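Local coordinates for tautomerase (Bordetella trematum, PDB 6VVR), which is a tautomerase-family protein of the MIF clan, built from two consecutive beta-alpha-beta units per chain and assembled as a trimer, at residues Pro1-His6 with Val38-Gln43; Leu62-Leu67 with Arg99-Asp104. All blocks are in the same frame, centred on the assembly; numbering follows the deposited sequence.

Interaction 1: residues Pro1-His6 with Val38-Gln43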
loop_
_atom_site.group_PDB
_atom_site.type_symbol
_atom_site.label_atom_id
_atom_site.label_comp_id
_atom_site.label_asym_id
_atom_site.label_seq_id
_atom_site.Cartn_x
_atom_site.Cartn_y
_atom_site.Cartn_z
ATOM N N PRO A 1 1.539 -14.586 2.846
ATOM C CA PRO A 1 1.065 -13.198 2.945
ATOM C C PRO A 1 2.202 -12.195 2.819
ATOM O O PRO A 1 3.321 -12.482 3.250
ATOM C CB PRO A 1 0.450 -13.143 4.345
ATOM C CG PRO A 1 -0.029 -14.557 4.579
ATOM C CD PRO A 1 1.066 -15.404 3.981
ATOM N N LEU A 2 1.914 -11.035 2.241
ATOM C CA LEU A 2 2.903 -9.993 2.011
ATOM C C LEU A 2 2.573 -8.819 2.919
ATOM O O LEU A 2 1.523 -8.187 2.764
ATOM C CB LEU A 2 2.922 -9.574 0.540
ATOM C CG LEU A 2 3.076 -10.781 -0.403
ATOM C CD1 LEU A 2 3.132 -10.341 -1.835
ATOM C CD2 LEU A 2 4.315 -11.595 -0.056
ATOM N N LEU A 3 3.458 -8.541 3.871
ATOM C CA LEU A 3 3.229 -7.517 4.880
ATOM C C LEU A 3 4.075 -6.291 4.588
ATOM O O LEU A 3 5.269 -6.409 4.297
ATOM C CB LEU A 3 3.562 -8.035 6.280
ATOM C CG LEU A 3 2.546 -8.924 6.999
ATOM C CD1 LEU A 3 2.300 -10.233 6.252
ATOM C CD2 LEU A 3 3.016 -9.196 8.418
ATOM N N ASN A 4 3.473 -5.114 4.687
ATOM C CA ASN A 4 4.260 -3.894 4.753
ATOM C C ASN A 4 3.864 -3.160 6.019
ATOM O O ASN A 4 2.670 -2.964 6.288
ATOM C CB ASN A 4 4.117 -3.028 3.494
ATOM C CG ASN A 4 2.694 -2.778 3.098
ATOM O OD1 ASN A 4 2.137 -1.714 3.390
ATOM N ND2 ASN A 4 2.103 -3.728 2.387
ATOM N N VAL A 5 4.874 -2.800 6.807
ATOM C CA VAL A 5 4.716 -2.390 8.193
ATOM C C VAL A 5 5.227 -0.968 8.340
ATOM O O VAL A 5 6.274 -0.611 7.787
ATOM C CB VAL A 5 5.481 -3.335 9.137
ATOM C CG1 VAL A 5 5.177 -2.991 10.592
ATOM C CG2 VAL A 5 5.118 -4.763 8.812
ATOM N N HIS A 6 4.504 -0.170 9.114
ATOM C CA HIS A 6 4.714 1.268 9.178
ATOM C C HIS A 6 4.747 1.656 10.645
ATOM O O HIS A 6 3.758 1.451 11.348
ATOM C CB HIS A 6 3.591 1.990 8.426
ATOM C CG HIS A 6 3.408 1.488 7.026
ATOM N ND1 HIS A 6 3.981 2.106 5.936
ATOM C CD2 HIS A 6 2.753 0.403 6.544
ATOM C CE1 HIS A 6 3.670 1.437 4.838
ATOM N NE2 HIS A 6 2.928 0.398 5.180
ATOM N N VAL A 38 5.754 -16.028 3.477
ATOM C CA VAL A 38 5.612 -14.908 4.408
ATOM C C VAL A 38 6.755 -13.925 4.182
ATOM O O VAL A 38 7.931 -14.281 4.331
ATOM C CB VAL A 38 5.596 -15.383 5.873
ATOM C CG1 VAL A 38 5.500 -14.193 6.819
ATOM C CG2 VAL A 38 4.456 -16.375 6.126
ATOM N N ARG A 39 6.415 -12.678 3.838
ATOM C CA ARG A 39 7.386 -11.603 3.678
ATOM C C ARG A 39 6.884 -10.372 4.414
ATOM O O ARG A 39 5.677 -10.143 4.503
ATOM C CB ARG A 39 7.611 -11.245 2.206
ATOM C CG ARG A 39 7.791 -12.447 1.318
ATOM C CD ARG A 39 8.207 -12.075 -0.096
ATOM N NE ARG A 39 8.784 -13.256 -0.722
ATOM C CZ ARG A 39 9.733 -13.231 -1.649
ATOM N NH1 ARG A 39 10.205 -12.075 -2.086
ATOM N NH2 ARG A 39 10.218 -14.377 -2.122
ATOM N N ALA A 40 7.815 -9.588 4.952
ATOM C CA ALA A 40 7.443 -8.333 5.588
ATOM C C ALA A 40 8.543 -7.313 5.356
ATOM O O ALA A 40 9.730 -7.635 5.442
ATOM C CB ALA A 40 7.173 -8.511 7.088
ATOM N N ILE A 41 8.139 -6.086 5.033
ATOM C CA ILE A 41 9.070 -4.984 4.846
ATOM C C ILE A 41 8.591 -3.830 5.707
ATOM O O ILE A 41 7.386 -3.651 5.916
ATOM C CB ILE A 41 9.196 -4.568 3.356
ATOM C CG1 ILE A 41 7.883 -3.998 2.809
ATOM C CG2 ILE A 41 9.592 -5.771 2.512
ATOM C CD1 ILE A 41 7.955 -3.676 1.297
ATOM N N LEU A 42 9.546 -3.042 6.194
ATOM C CA LEU A 42 9.321 -2.061 7.241
ATOM C C LEU A 42 9.704 -0.662 6.781
ATOM O O LEU A 42 10.693 -0.472 6.060
ATOM C CB LEU A 42 10.143 -2.436 8.483
ATOM C CG LEU A 42 10.100 -1.552 9.727
ATOM C CD1 LEU A 42 8.681 -1.394 10.227
ATOM C CD2 LEU A 42 10.966 -2.181 10.791
ATOM N N GLN A 43 8.917 0.322 7.224
ATOM C CA GLN A 43 9.216 1.734 7.021
ATOM C C GLN A 43 8.955 2.518 8.297
ATOM O O GLN A 43 7.984 2.237 9.010
ATOM C CB GLN A 43 8.378 2.338 5.900
ATOM C CG GLN A 43 9.184 2.602 4.654
ATOM C CD GLN A 43 8.326 2.593 3.420
ATOM O OE1 GLN A 43 7.092 2.595 3.505
ATOM N NE2 GLN A 43 8.967 2.559 2.261
#
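Side by side on one face of the sheet, Leu-2 and Arg-39 point the same way. Leu-2 has its CG anti to the carbonyl carbon, and Leu-2 CD2 lies 3.8 Å from Arg-39 CG, against the extended aliphatic chain. The guanidinium beyond reaches the second subunit, where NH1 makes a weak hydrogen bond to the carbonyl oxygen of Asp-97 of that chain. Further along this face, CB of Asn-4 packs on CG1 of Ile-41 at 3.9 Å. With CG in the crowded position between N and the carbonyl carbon (chi1 50°), the Asn-4 amide leads away from Ile-41 and turns OD1 toward the ring of His-6. NE2 of His-6 donates to Asn-4 OD1 over 2.9 Å, nearly straight at 170°, in the ring plane and on a lone pair of the amide oxygen. That oxygen is gripped twice, by His-6 NE2 and by Asn-64 ND2 of the neighbouring strand 61-68. The other ring nitrogen, ND1, is hydrogen-bonded to Tyr-45 OH, so hydrogen bonds at both ring nitrogens fix the ring's rotation. Gln-43 runs alongside this ring, its amide plane 57° from it. These strands, 2-8 and 39-45, are the parallel pair of a beta-alpha-beta unit whose crossover is helix 13-31, the repeated element of the tautomerase fold. Five backbone hydrogen bonds join them, Arg-39 N to Pro-1 O being the longest at 3.2 Å. On the helix-facing side, Leu-3 and Ala-40 meet CB to CB at 3.7 Å. Val-5 and Leu-42 cross obliquely there, CG1 to CD1 at 3.9 Å, while Val-5 also touches Leu-23 of the helix. At the amino end, the Pro-1 ring crosses Val-38 obliquely, CD to CG2, and both residues rest on Val-27.

Interaction 2: residues Leu62-Leu67 with Arg99-Asp104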
loop_
_atom_site.group_PDB
_atom_site.type_symbol
_atom_site.label_atom_id
_atom_site.label_comp_id
_atom_site.label_asym_id
_atom_site.label_seq_id
_atom_site.Cartn_x
_atom_site.Cartn_y
_atom_site.Cartn_z
ATOM N N LEU A 62 1.108 0.440 11.867
ATOM C CA LEU A 62 0.183 -0.062 10.861
ATOM C C LEU A 62 0.795 -1.276 10.181
ATOM O O LEU A 62 1.933 -1.209 9.712
ATOM C CB LEU A 62 -0.131 1.020 9.824
ATOM C CG LEU A 62 -0.998 0.553 8.655
ATOM C CD1 LEU A 62 -2.424 0.212 9.134
ATOM C CD2 LEU A 62 -1.014 1.612 7.558
ATOM N N VAL A 63 0.047 -2.380 10.138
ATOM C CA VAL A 63 0.447 -3.578 9.403
ATOM C C VAL A 63 -0.562 -3.785 8.280
ATOM O O VAL A 63 -1.739 -4.056 8.540
ATOM C CB VAL A 63 0.527 -4.819 10.313
ATOM C CG1 VAL A 63 1.013 -6.036 9.521
ATOM C CG2 VAL A 63 1.448 -4.570 11.521
ATOM N N ASN A 64 -0.107 -3.652 7.037
ATOM C CA ASN A 64 -0.910 -3.970 5.866
ATOM C C ASN A 64 -0.549 -5.359 5.365
ATOM O O ASN A 64 0.635 -5.653 5.149
ATOM C CB ASN A 64 -0.673 -2.948 4.754
ATOM C CG ASN A 64 -1.159 -1.564 5.122
ATOM O OD1 ASN A 64 -2.138 -1.409 5.851
ATOM N ND2 ASN A 64 -0.472 -0.545 4.614
ATOM N N VAL A 65 -1.564 -6.200 5.155
ATOM C CA VAL A 65 -1.381 -7.593 4.752
ATOM C C VAL A 65 -2.116 -7.817 3.441
ATOM O O VAL A 65 -3.349 -7.706 3.389
ATOM C CB VAL A 65 -1.902 -8.576 5.810
ATOM C CG1 VAL A 65 -1.589 -10.015 5.383
ATOM C CG2 VAL A 65 -1.346 -8.251 7.191
ATOM N N ASP A 66 -1.368 -8.126 2.383
ATOM C CA ASP A 66 -1.953 -8.623 1.149
ATOM C C ASP A 66 -1.831 -10.138 1.184
ATOM O O ASP A 66 -0.717 -10.671 1.261
ATOM C CB ASP A 66 -1.250 -8.043 -0.079
ATOM C CG ASP A 66 -1.461 -6.550 -0.216
ATOM O OD1 ASP A 66 -2.596 -6.077 -0.015
ATOM O OD2 ASP A 66 -0.492 -5.841 -0.510
ATOM N N LEU A 67 -2.964 -10.829 1.189
ATOM C CA LEU A 67 -2.947 -12.277 1.316
ATOM C C LEU A 67 -3.970 -12.911 0.384
ATOM O O LEU A 67 -4.969 -12.299 0.002
ATOM C CB LEU A 67 -3.199 -12.729 2.761
ATOM C CG LEU A 67 -4.640 -12.790 3.269
ATOM C CD1 LEU A 67 -4.697 -13.507 4.609
ATOM C CD2 LEU A 67 -5.217 -11.384 3.377
ATOM N N ARG A 99 -2.950 -0.659 14.146
ATOM C CA ARG A 99 -4.003 -1.076 13.232
ATOM C C ARG A 99 -3.454 -2.131 12.279
ATOM O O ARG A 99 -2.286 -2.071 11.884
ATOM C CB ARG A 99 -4.559 0.108 12.431
ATOM C CG ARG A 99 -5.397 1.089 13.245
ATOM C CD ARG A 99 -6.615 0.422 13.894
ATOM N NE ARG A 99 -7.418 1.393 14.650
ATOM C CZ ARG A 99 -7.181 1.747 15.912
ATOM N NH1 ARG A 99 -7.965 2.637 16.513
ATOM N NH2 ARG A 99 -6.161 1.216 16.578
ATOM N N VAL A 100 -4.304 -3.093 11.916
ATOM C CA VAL A 100 -3.984 -4.138 10.946
ATOM C C VAL A 100 -5.056 -4.116 9.868
ATOM O O VAL A 100 -6.247 -4.084 10.188
ATOM C CB VAL A 100 -3.939 -5.536 11.590
ATOM C CG1 VAL A 100 -3.584 -6.594 10.527
ATOM C CG2 VAL A 100 -2.975 -5.575 12.748
ATOM N N VAL A 101 -4.640 -4.146 8.602
ATOM C CA VAL A 101 -5.549 -4.167 7.461
ATOM C C VAL A 101 -5.223 -5.392 6.618
ATOM O O VAL A 101 -4.065 -5.594 6.238
ATOM C CB VAL A 101 -5.422 -2.897 6.604
ATOM C CG1 VAL A 101 -6.384 -2.964 5.415
ATOM C CG2 VAL A 101 -5.647 -1.663 7.458
ATOM N N LEU A 102 -6.236 -6.204 6.332
ATOM C CA LEU A 102 -6.086 -7.360 5.459
ATOM C C LEU A 102 -6.721 -7.032 4.118
ATOM O O LEU A 102 -7.856 -6.540 4.066
ATOM C CB LEU A 102 -6.747 -8.610 6.048
ATOM C CG LEU A 102 -6.429 -8.992 7.496
ATOM C CD1 LEU A 102 -7.143 -10.291 7.856
ATOM C CD2 LEU A 102 -4.915 -9.118 7.739
ATOM N N ARG A 103 -5.991 -7.291 3.042
ATOM C CA ARG A 103 -6.525 -7.152 1.691
ATOM C C ARG A 103 -6.585 -8.545 1.080
ATOM O O ARG A 103 -5.546 -9.148 0.799
ATOM C CB ARG A 103 -5.668 -6.203 0.857
ATOM C CG ARG A 103 -5.365 -4.893 1.578
ATOM C CD ARG A 103 -5.097 -3.767 0.600
ATOM N NE ARG A 103 -4.560 -2.598 1.289
ATOM C CZ ARG A 103 -3.274 -2.431 1.587
ATOM N NH1 ARG A 103 -2.884 -1.322 2.200
ATOM N NH2 ARG A 103 -2.379 -3.360 1.249
ATOM N N ASP A 104 -7.804 -9.065 0.921
ATOM C CA ASP A 104 -8.018 -10.367 0.294
ATOM C C ASP A 104 -7.706 -10.253 -1.191
ATOM O O ASP A 104 -8.368 -9.495 -1.906
ATOM C CB ASP A 104 -9.461 -10.826 0.497
ATOM C CG ASP A 104 -9.614 -11.855 1.613
ATOM O OD1 ASP A 104 -8.608 -12.267 2.218
ATOM O OD2 ASP A 104 -10.770 -12.262 1.870
#
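Leu-62 opens the pairing, its CG anti to the backbone N (chi1 175°) so that CD1 swings across to lie 3.6 Å from Arg-99 O, at about a right angle to the Arg-99 side chain. Val-63 O accepts from Val-101 N at 2.9 Å, nearly along the C=O axis, and the Val-63 side chain stands beside that of Val-100 on the face turned to helix 73-91. Asn-64 lies beside Val-101, with its CG 3.4 Å from Arg-103 NH1; its ND2 is hydrogen-bonded to Asn-4 OD1. Val-65 sets CB 3.6 Å from CD2 of Leu-102, the two side chains pointing the same way. Val-65 O accepts the shortest bond, from Arg-103 N, at 2.7 Å. Asp-66 runs alongside extended Arg-103 in a salt bridge, OD1 to NH2 at 3.0 Å; OD1 lies near the guanidinium plane but is approached from above the carboxylate plane. Asp-66 OD2 pairs with Arg-103 of the second subunit and Arg-103 NH1 with Asp-66 of the third, so the pairs link the trimer and probably offset the closeness of its arginines. Leu-67 lays CD2 3.4 Å from Arg-103 O, beside Asp-104, whose OD2 bridges to Lys-76. Strands 61-68 and 98-105 are the parallel strands of a beta-alpha-beta unit whose crossover, helix 73-91, packs on Val-63, Val-65 and Leu-102, and strand 2-8 flanks strand 61-68.

In the fold
Interaction 1 closes before interaction 2 opens along the chain, and each joins the two strands of one beta-alpha-beta unit, 2-8/13-31/39-45 and then 61-68/73-91/98-105. Their centres are about 9 Å apart in one four-stranded mixed sheet. The first strands of the two units, 2-8 and 61-68, run antiparallel as its inner neighbours, with probable hydrogen bonds from Leu-2 N to Asp-66 O and from His-6 N to Leu-62 O. Strands 39-45 and 98-105 are therefore outermost within the chain. Residues 39-41 pair antiparallel with a strand of the second subunit, and Val-100 and Leu-102 make backbone hydrogen bonds to the third subunit, so both edges build the trimer.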